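Local coordinates for Glyoxalase/bleomycin resistance protein/dioxygenase (Vibrio splendidus, PDB 2RK9) that is of undetermined specific activity but, as a member of the glyoxalase/bleomycin resistance/dioxygenase superfamily, probably binds a small molecule or metal within a curved beta sheet, at residues Val75-Asp80 and Asp126-Arg131; Ile82-Leu87 and Lys118-Gln123. The protein carries 1 engineered substitution. One frame throughout, in Å; residues are numbered along the deposited sequence.

Contact 1 (Val75-Asp80 with Asp126-Arg131) pairs two strands within the sheet, and contact 2 (Ile82-Leu87 with Lys118-Gln123) lays a helix on the same sheet. Their centres are about 12 Å apart. Along the chain, contact 2 is nested within the loop that contact 1 closes. The neighbouring strands 129-135 and 115-123 join them, with a probable hydrogen bond of 2.9 Å from Val122 N to Phe130 O. Phe132 meets both Trp79 of contact 1 and Phe120 of contact 2. Both contacts also touch the second subunit. Asn76, Gln78 and Arg131 point to the sheet face opposite the Phe77-Phe130-Trp79 cluster, where relatives have their pocket and this protein probably does too.

Contact 1 (Val75-Asp80 and Asp126-Arg131); sequences VNFQWD and DGYLFR
The rings of Phe77 and Phe130 owe their meeting to like first torsions: CG stands anti to the carbonyl carbon in each (chi1 -64° and -80°), which leans the two rings against each other on the sheet face that these paired residues share. Phe77 brings its CD2 corner over one face of the Phe130 ring, 3.9 Å from Phe130 CE2, the planes inclined at 37°. Trp79, whose CG is instead anti to its backbone N, runs alongside Phe130 and points the same way; Trp79 CE3 lies 3.5 Å from Phe130 CE1, at the ring's edge. One phenylalanine is thus held over a face and at an edge, completing a buried aromatic cluster. Val7 of the adjoining strand touches both Phe77 and Trp79, while Phe29 of the second subunit meets the Trp79 ring.

Beneath the rings the backbones run parallel. Phe77 is gripped twice: its N donates almost straight to Leu129 O at 3.1 Å, and its O accepts from Arg131 N at 2.8 Å, from above the carbonyl plane. The ladder continues with Trp79 N to Arg131 O, 2.9 Å. At the other end a water takes up the pairing, donating to Val75 O at 2.7 Å and accepting from Leu129 N at 2.8 Å, just where strand 129-135 begins.

Across the sheet, Arg131 bends its chain so that the guanidinium crosses the Asn76 side chain at about a right angle, and it forms a salt bridge with Glu10 of strand 7-12, which probably steadies the charge. The parallel pairing of strands 75-80 and 129-135 closes the second beta-alpha-beta-beta-beta module, as expected for the vicinal oxygen chelate fold of this superfamily.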
ATOM      1  N   VAL B  75       8.108  -2.740  -2.487  1.00  6.33           N
ATOM      2  CA  VAL B  75       7.047  -1.778  -2.194  1.00  8.27           C
ATOM      3  C   VAL B  75       7.506  -0.555  -1.403  1.00  8.37           C
ATOM      4  O   VAL B  75       8.262  -0.660  -0.436  1.00  8.80           O
ATOM      5  CB  VAL B  75       5.888  -2.426  -1.411  1.00  7.12           C
ATOM      6  CG1 VAL B  75       4.700  -1.476  -1.355  1.00  8.05           C
ATOM      7  CG2 VAL B  75       5.488  -3.716  -2.061  1.00  8.09           C
ATOM      8  N   ASN B  76       7.026   0.601  -1.835  1.00  8.15           N
ATOM      9  CA  ASN B  76       7.314   1.860  -1.176  1.00 10.93           C
ATOM     10  C   ASN B  76       5.948   2.528  -1.038  1.00  9.28           C
ATOM     11  O   ASN B  76       5.265   2.762  -2.034  1.00 10.74           O
ATOM     12  CB  ASN B  76       8.263   2.711  -2.024  1.00 15.53           C
ATOM     13  CG  ASN B  76       8.409   4.115  -1.495  1.00 21.46           C
ATOM     14  OD1 ASN B  76       8.703   4.320  -0.318  1.00 25.74           O
ATOM     15  ND2 ASN B  76       8.206   5.101  -2.368  1.00 25.35           N
ATOM     16  N   PHE B  77       5.535   2.789   0.200  1.00  8.25           N
ATOM     17  CA  PHE B  77       4.241   3.413   0.462  1.00  7.16           C
ATOM     18  C   PHE B  77       4.358   4.936   0.478  1.00  7.53           C
ATOM     19  O   PHE B  77       4.910   5.496   1.417  1.00  7.39           O
ATOM     20  CB  PHE B  77       3.698   2.942   1.818  1.00  6.56           C
ATOM     21  CG  PHE B  77       3.393   1.467   1.877  1.00  8.35           C
ATOM     22  CD1 PHE B  77       2.257   0.949   1.258  1.00  9.48           C
ATOM     23  CD2 PHE B  77       4.247   0.594   2.546  1.00  9.68           C
ATOM     24  CE1 PHE B  77       1.975  -0.417   1.303  1.00 10.26           C
ATOM     25  CE2 PHE B  77       3.976  -0.778   2.596  1.00 11.86           C
ATOM     26  CZ  PHE B  77       2.832  -1.282   1.970  1.00 11.45           C
ATOM     27  N   GLN B  78       3.860   5.598  -0.565  1.00  6.92           N
ATOM     28  CA  GLN B  78       3.900   7.059  -0.609  1.00  9.17           C
ATOM     29  C   GLN B  78       2.708   7.488   0.229  1.00  8.18           C
ATOM     30  O   GLN B  78       1.561   7.412  -0.211  1.00  9.18           O
ATOM     31  CB  GLN B  78       3.766   7.579  -2.036  1.00 10.44           C
ATOM     32  CG  GLN B  78       3.649   9.097  -2.104  1.00 15.96           C
ATOM     33  CD  GLN B  78       3.612   9.614  -3.526  1.00 19.74           C
ATOM     34  OE1 GLN B  78       4.636   9.656  -4.209  1.00 23.07           O
ATOM     35  NE2 GLN B  78       2.424  10.002  -3.989  1.00 22.59           N
ATOM     36  N   TRP B  79       3.008   7.963   1.432  1.00  6.87           N
ATOM     37  CA  TRP B  79       2.005   8.327   2.417  1.00  5.90           C
ATOM     38  C   TRP B  79       1.880   9.819   2.703  1.00  6.64           C
ATOM     39  O   TRP B  79       2.803  10.426   3.253  1.00  5.91           O
ATOM     40  CB  TRP B  79       2.353   7.574   3.700  1.00  6.10           C
ATOM     41  CG  TRP B  79       1.316   7.605   4.759  1.00  6.64           C
ATOM     42  CD1 TRP B  79       0.930   8.682   5.493  1.00  8.35           C
ATOM     43  CD2 TRP B  79       0.544   6.494   5.229  1.00  7.22           C
ATOM     44  NE1 TRP B  79      -0.039   8.314   6.401  1.00  7.53           N
ATOM     45  CE2 TRP B  79      -0.294   6.975   6.256  1.00  8.16           C
ATOM     46  CE3 TRP B  79       0.478   5.137   4.878  1.00  5.72           C
ATOM     47  CZ2 TRP B  79      -1.189   6.152   6.941  1.00  7.70           C
ATOM     48  CZ3 TRP B  79      -0.418   4.317   5.562  1.00  7.39           C
ATOM     49  CH2 TRP B  79      -1.238   4.831   6.580  1.00  6.96           C
ATOM     50  N   ASP B  80       0.734  10.401   2.349  1.00  6.74           N
ATOM     51  CA  ASP B  80       0.507  11.830   2.573  1.00  7.37           C
ATOM     52  C   ASP B  80       0.286  12.156   4.040  1.00  7.37           C
ATOM     53  O   ASP B  80      -0.528  11.523   4.707  1.00  7.95           O
ATOM     54  CB  ASP B  80      -0.712  12.332   1.793  1.00  8.81           C
ATOM     55  CG  ASP B  80      -0.579  12.143   0.302  1.00 11.74           C
ATOM     56  OD1 ASP B  80       0.557  12.186  -0.217  1.00 13.40           O
ATOM     57  OD2 ASP B  80      -1.623  11.966  -0.359  1.00 12.67           O
ATOM     58  N   ASP B 126       9.486  -4.434  10.766  1.00  7.03           N
ATOM     59  CA  ASP B 126       9.299  -5.594   9.898  1.00  7.28           C
ATOM     60  C   ASP B 126       9.975  -5.466   8.537  1.00  7.21           C
ATOM     61  O   ASP B 126      10.072  -6.448   7.803  1.00  8.05           O
ATOM     62  CB  ASP B 126       7.809  -5.851   9.707  1.00  7.44           C
ATOM     63  CG  ASP B 126       7.087  -6.055  11.022  1.00  8.02           C
ATOM     64  OD1 ASP B 126       7.272  -7.116  11.659  1.00  9.21           O
ATOM     65  OD2 ASP B 126       6.341  -5.143  11.432  1.00 10.35           O
ATOM     66  N   GLY B 127      10.432  -4.261   8.207  1.00  7.76           N
ATOM     67  CA  GLY B 127      11.104  -4.048   6.936  1.00  7.15           C
ATOM     68  C   GLY B 127      10.373  -3.185   5.920  1.00  6.43           C
ATOM     69  O   GLY B 127      10.957  -2.819   4.906  1.00  7.88           O
ATOM     70  N   TYR B 128       9.109  -2.859   6.181  1.00  6.23           N
ATOM     71  CA  TYR B 128       8.318  -2.040   5.254  1.00  5.75           C
ATOM     72  C   TYR B 128       8.848  -0.616   5.108  1.00  6.97           C
ATOM     73  O   TYR B 128       9.233   0.022   6.085  1.00  6.66           O
ATOM     74  CB  TYR B 128       6.859  -1.983   5.708  1.00  6.89           C
ATOM     75  CG  TYR B 128       6.206  -3.337   5.797  1.00  5.94           C
ATOM     76  CD1 TYR B 128       5.957  -4.093   4.648  1.00  5.94           C
ATOM     77  CD2 TYR B 128       5.835  -3.871   7.031  1.00  7.06           C
ATOM     78  CE1 TYR B 128       5.362  -5.339   4.730  1.00  6.18           C
ATOM     79  CE2 TYR B 128       5.234  -5.120   7.117  1.00  6.90           C
ATOM     80  CZ  TYR B 128       5.003  -5.844   5.965  1.00  6.41           C
ATOM     81  OH  TYR B 128       4.417  -7.079   6.041  1.00  8.45           O
ATOM     82  N   LEU B 129       8.859  -0.117   3.876  1.00  5.92           N
ATOM     83  CA  LEU B 129       9.343   1.231   3.627  1.00  7.99           C
ATOM     84  C   LEU B 129       8.200   2.201   3.379  1.00  7.50           C
ATOM     85  O   LEU B 129       7.353   1.965   2.516  1.00  7.25           O
ATOM     86  CB  LEU B 129      10.283   1.241   2.427  1.00  8.50           C
ATOM     87  CG  LEU B 129      11.621   0.534   2.631  1.00 10.88           C
ATOM     88  CD1 LEU B 129      12.383   0.538   1.315  1.00 11.87           C
ATOM     89  CD2 LEU B 129      12.422   1.250   3.720  1.00 10.70           C
ATOM     90  N   PHE B 130       8.187   3.283   4.156  1.00  7.43           N
ATOM     91  CA  PHE B 130       7.177   4.328   4.044  1.00  7.61           C
ATOM     92  C   PHE B 130       7.848   5.627   3.622  1.00  8.17           C
ATOM     93  O   PHE B 130       8.855   6.034   4.207  1.00  8.74           O
ATOM     94  CB  PHE B 130       6.487   4.560   5.396  1.00  8.64           C
ATOM     95  CG  PHE B 130       5.411   3.558   5.724  1.00  8.00           C
ATOM     96  CD1 PHE B 130       4.075   3.944   5.748  1.00  7.95           C
ATOM     97  CD2 PHE B 130       5.732   2.244   6.034  1.00  7.72           C
ATOM     98  CE1 PHE B 130       3.071   3.031   6.075  1.00  8.08           C
ATOM     99  CE2 PHE B 130       4.744   1.328   6.358  1.00  7.50           C
ATOM    100  CZ  PHE B 130       3.407   1.719   6.382  1.00  7.76           C
ATOM    101  N   ARG B 131       7.297   6.272   2.603  1.00  6.33           N
ATOM    102  CA  ARG B 131       7.825   7.550   2.152  1.00  6.54           C
ATOM    103  C   ARG B 131       6.753   8.569   2.508  1.00  5.97           C
ATOM    104  O   ARG B 131       5.760   8.710   1.795  1.00  5.94           O
ATOM    105  CB  ARG B 131       8.053   7.556   0.640  1.00  8.55           C
ATOM    106  CG  ARG B 131       8.675   8.846   0.127  1.00 12.86           C
ATOM    107  CD  ARG B 131       8.225   9.148  -1.290  1.00 17.93           C
ATOM    108  NE  ARG B 131       8.503   8.066  -2.239  1.00 22.84           N
ATOM    109  CZ  ARG B 131       9.645   7.928  -2.905  1.00 26.49           C
ATOM    110  NH1 ARG B 131      10.628   8.800  -2.726  1.00 28.39           N
ATOM    111  NH2 ARG B 131       9.797   6.934  -3.772  1.00 28.07           N
TER
HETATM  112  O   HOH W   1       7.906  -1.917   1.951  1.00  9.37           O

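Contact 2 (Ile82-Leu87 and Lys118-Gln123); sequences IDIEPL and KQFMVQ. Engineered in segment 118-123: Met121 (natural residue Ile).
Ile84, Phe120 and Lys118 carry most of this interface, in which the first turn of helix 84-94 settles on strand 115-123. Ile84 divides its branches between two neighbours. Its CG1 arm, anti to the backbone N, slides past the phenyl ring and meets its edge, with Ile84 CD1 3.8 Å from Phe120 CD2; the tip also reaches the strand backbone, 3.5 Å from Lys118 O. The other branch, Ile84 CG2, rests 3.9 Å from Lys118 CB.

Phe120 holds CG in the crowded position between the backbone N and the carbonyl carbon (chi1 78°), its ring lying against the helix. Leu87 crosses it at about a right angle, Leu87 CG lying 3.9 Å from Phe120 CZ, again at the ring edge. Tyr88 adds a T-shaped ring contact.

Lys118 stretches out fully beyond CG to a salt bridge at the partly exposed margin of the interface, where Lys118 NZ approaches Glu85 OE2 from above the carboxylate plane at 3.1 Å. Gln134 OE1 accepts the N-H of Ile84 at the helix start. This is the helix-on-sheet layer of a beta-alpha-beta-beta-beta module, as in the vicinal oxygen chelate fold.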
ATOM      1  N   ILE B  82      -0.079  15.522   7.044  1.00  9.74           N
ATOM      2  CA  ILE B  82      -0.499  16.918   7.175  1.00  9.80           C
ATOM      3  C   ILE B  82       0.640  17.843   7.591  1.00  9.79           C
ATOM      4  O   ILE B  82       0.796  18.941   7.043  1.00  9.95           O
ATOM      5  CB  ILE B  82      -1.631  17.057   8.226  1.00 10.78           C
ATOM      6  CG1 ILE B  82      -2.868  16.288   7.767  1.00 12.89           C
ATOM      7  CG2 ILE B  82      -2.002  18.517   8.412  1.00 12.68           C
ATOM      8  CD1 ILE B  82      -4.034  16.353   8.743  1.00 17.33           C
ATOM      9  N   ASP B  83       1.438  17.399   8.558  1.00  9.90           N
ATOM     10  CA  ASP B  83       2.539  18.206   9.082  1.00  9.14           C
ATOM     11  C   ASP B  83       3.773  17.316   9.230  1.00  8.88           C
ATOM     12  O   ASP B  83       4.000  16.737  10.290  1.00 10.04           O
ATOM     13  CB  ASP B  83       2.143  18.758  10.450  1.00 10.86           C
ATOM     14  CG  ASP B  83       2.478  20.216  10.614  1.00 10.73           C
ATOM     15  OD1 ASP B  83       3.548  20.652  10.133  1.00 10.81           O
ATOM     16  OD2 ASP B  83       1.667  20.927  11.244  1.00 11.30           O
ATOM     17  N   ILE B  84       4.579  17.238   8.174  1.00  8.53           N
ATOM     18  CA  ILE B  84       5.757  16.379   8.164  1.00  7.84           C
ATOM     19  C   ILE B  84       6.895  16.765   9.114  1.00  8.65           C
ATOM     20  O   ILE B  84       7.610  15.897   9.608  1.00  9.29           O
ATOM     21  CB  ILE B  84       6.294  16.237   6.719  1.00  8.41           C
ATOM     22  CG1 ILE B  84       7.137  14.966   6.597  1.00  8.71           C
ATOM     23  CG2 ILE B  84       7.117  17.450   6.341  1.00  8.15           C
ATOM     24  CD1 ILE B  84       7.503  14.622   5.154  1.00  9.76           C
ATOM     25  N   GLU B  85       7.058  18.056   9.386  1.00  9.16           N
ATOM     26  CA  GLU B  85       8.120  18.504  10.280  1.00  9.20           C
ATOM     27  C   GLU B  85       8.067  17.873  11.674  1.00  8.91           C
ATOM     28  O   GLU B  85       9.051  17.284  12.126  1.00 10.61           O
ATOM     29  CB  GLU B  85       8.103  20.031  10.401  1.00 11.71           C
ATOM     30  CG  GLU B  85       8.667  20.751   9.187  1.00 14.19           C
ATOM     31  CD  GLU B  85      10.095  20.351   8.901  1.00 17.80           C
ATOM     32  OE1 GLU B  85      10.833  20.066   9.872  1.00 19.32           O
ATOM     33  OE2 GLU B  85      10.494  20.331   7.714  1.00 20.24           O
ATOM     34  N   PRO B  86       6.927  17.990  12.379  1.00 10.12           N
ATOM     35  CA  PRO B  86       6.900  17.376  13.712  1.00 10.13           C
ATOM     36  C   PRO B  86       7.027  15.851  13.666  1.00  9.32           C
ATOM     37  O   PRO B  86       7.580  15.239  14.573  1.00 11.56           O
ATOM     38  CB  PRO B  86       5.565  17.850  14.294  1.00 10.16           C
ATOM     39  CG  PRO B  86       4.719  18.134  13.085  1.00  9.53           C
ATOM     40  CD  PRO B  86       5.696  18.760  12.125  1.00  8.49           C
ATOM     41  N   LEU B  87       6.512  15.243  12.608  1.00 10.05           N
ATOM     42  CA  LEU B  87       6.619  13.796  12.466  1.00  9.73           C
ATOM     43  C   LEU B  87       8.095  13.408  12.355  1.00 10.04           C
ATOM     44  O   LEU B  87       8.577  12.549  13.091  1.00 10.09           O
ATOM     45  CB  LEU B  87       5.870  13.326  11.218  1.00  9.83           C
ATOM     46  CG  LEU B  87       6.047  11.866  10.783  1.00  9.80           C
ATOM     47  CD1 LEU B  87       5.684  10.917  11.912  1.00 11.97           C
ATOM     48  CD2 LEU B  87       5.159  11.611   9.564  1.00 10.28           C
ATOM     49  N   LYS B 118       7.823  17.989   0.594  1.00 11.41           N
ATOM     50  CA  LYS B 118       8.803  17.532   1.565  1.00 10.67           C
ATOM     51  C   LYS B 118       8.544  16.051   1.794  1.00  9.91           C
ATOM     52  O   LYS B 118       7.394  15.619   1.798  1.00 10.19           O
ATOM     53  CB  LYS B 118       8.649  18.279   2.888  1.00 11.51           C
ATOM     54  CG  LYS B 118       9.086  19.731   2.855  1.00 14.01           C
ATOM     55  CD  LYS B 118       8.929  20.358   4.231  1.00 15.04           C
ATOM     56  CE  LYS B 118       9.428  21.781   4.239  1.00 16.79           C
ATOM     57  NZ  LYS B 118       9.363  22.370   5.604  1.00 15.31           N
ATOM     58  N   GLN B 119       9.609  15.275   1.966  1.00  9.56           N
ATOM     59  CA  GLN B 119       9.464  13.846   2.214  1.00 10.27           C
ATOM     60  C   GLN B 119      10.678  13.252   2.886  1.00  9.22           C
ATOM     61  O   GLN B 119      11.781  13.793   2.812  1.00  8.88           O
ATOM     62  CB  GLN B 119       9.236  13.069   0.911  1.00 13.40           C
ATOM     63  CG  GLN B 119      10.431  13.060  -0.047  1.00 16.43           C
ATOM     64  CD  GLN B 119      10.122  12.372  -1.385  1.00 18.60           C
ATOM     65  OE1 GLN B 119       9.252  12.811  -2.142  1.00 22.26           O
ATOM     66  NE2 GLN B 119      10.833  11.290  -1.670  1.00 22.77           N
ATOM     67  N   PHE B 120      10.447  12.126   3.545  1.00  8.34           N
ATOM     68  CA  PHE B 120      11.506  11.364   4.173  1.00  8.01           C
ATOM     69  C   PHE B 120      11.018   9.925   4.168  1.00  8.36           C
ATOM     70  O   PHE B 120       9.825   9.673   4.017  1.00  7.50           O
ATOM     71  CB  PHE B 120      11.828  11.871   5.591  1.00  8.24           C
ATOM     72  CG  PHE B 120      10.865  11.440   6.659  1.00  8.79           C
ATOM     73  CD1 PHE B 120      11.075  10.261   7.368  1.00 10.85           C
ATOM     74  CD2 PHE B 120       9.793  12.252   7.014  1.00  8.40           C
ATOM     75  CE1 PHE B 120      10.233   9.897   8.423  1.00 11.56           C
ATOM     76  CE2 PHE B 120       8.947  11.901   8.063  1.00 10.28           C
ATOM     77  CZ  PHE B 120       9.169  10.722   8.770  1.00 10.49           C
HETATM   78  N   MSE B 121      11.940   8.981   4.272  1.00  7.82           N
HETATM   79  CA  MSE B 121      11.544   7.583   4.273  1.00  9.71           C
HETATM   80  C   MSE B 121      11.974   6.891   5.541  1.00 10.51           C
HETATM   81  O   MSE B 121      13.034   7.179   6.092  1.00  9.54           O
HETATM   82  CB  MSE B 121      12.146   6.845   3.079  1.00 12.67           C
HETATM   83  CG  MSE B 121      11.536   7.216   1.740  1.00 15.31           C
HETATM   84 SE   MSE B 121      12.391   6.298   0.289  1.00 23.41          SE
HETATM   85  CE  MSE B 121      11.700   4.529   0.628  1.00 17.58           C
ATOM     86  N   VAL B 122      11.142   5.969   6.001  1.00  8.73           N
ATOM     87  CA  VAL B 122      11.451   5.222   7.207  1.00  9.54           C
ATOM     88  C   VAL B 122      11.130   3.758   6.999  1.00  9.20           C
ATOM     89  O   VAL B 122      10.242   3.411   6.231  1.00  9.23           O
ATOM     90  CB  VAL B 122      10.643   5.744   8.424  1.00 12.19           C
ATOM     91  CG1 VAL B 122       9.166   5.467   8.239  1.00 12.82           C
ATOM     92  CG2 VAL B 122      11.149   5.100   9.699  1.00 14.90           C
ATOM     93  N   GLN B 123      11.879   2.903   7.675  1.00  9.20           N
ATOM     94  CA  GLN B 123      11.646   1.476   7.589  1.00  9.17           C
ATOM     95  C   GLN B 123      11.105   1.043   8.936  1.00  8.57           C
ATOM     96  O   GLN B 123      11.684   1.363   9.973  1.00  9.02           O
ATOM     97  CB  GLN B 123      12.947   0.729   7.301  1.00 11.14           C
ATOM     98  CG  GLN B 123      12.766  -0.779   7.313  1.00 12.53           C
ATOM     99  CD  GLN B 123      14.042  -1.515   7.014  1.00 16.21           C
ATOM    100  OE1 GLN B 123      15.044  -1.336   7.700  1.00 18.89           O
ATOM    101  NE2 GLN B 123      14.019  -2.349   5.985  1.00 18.04           N
TER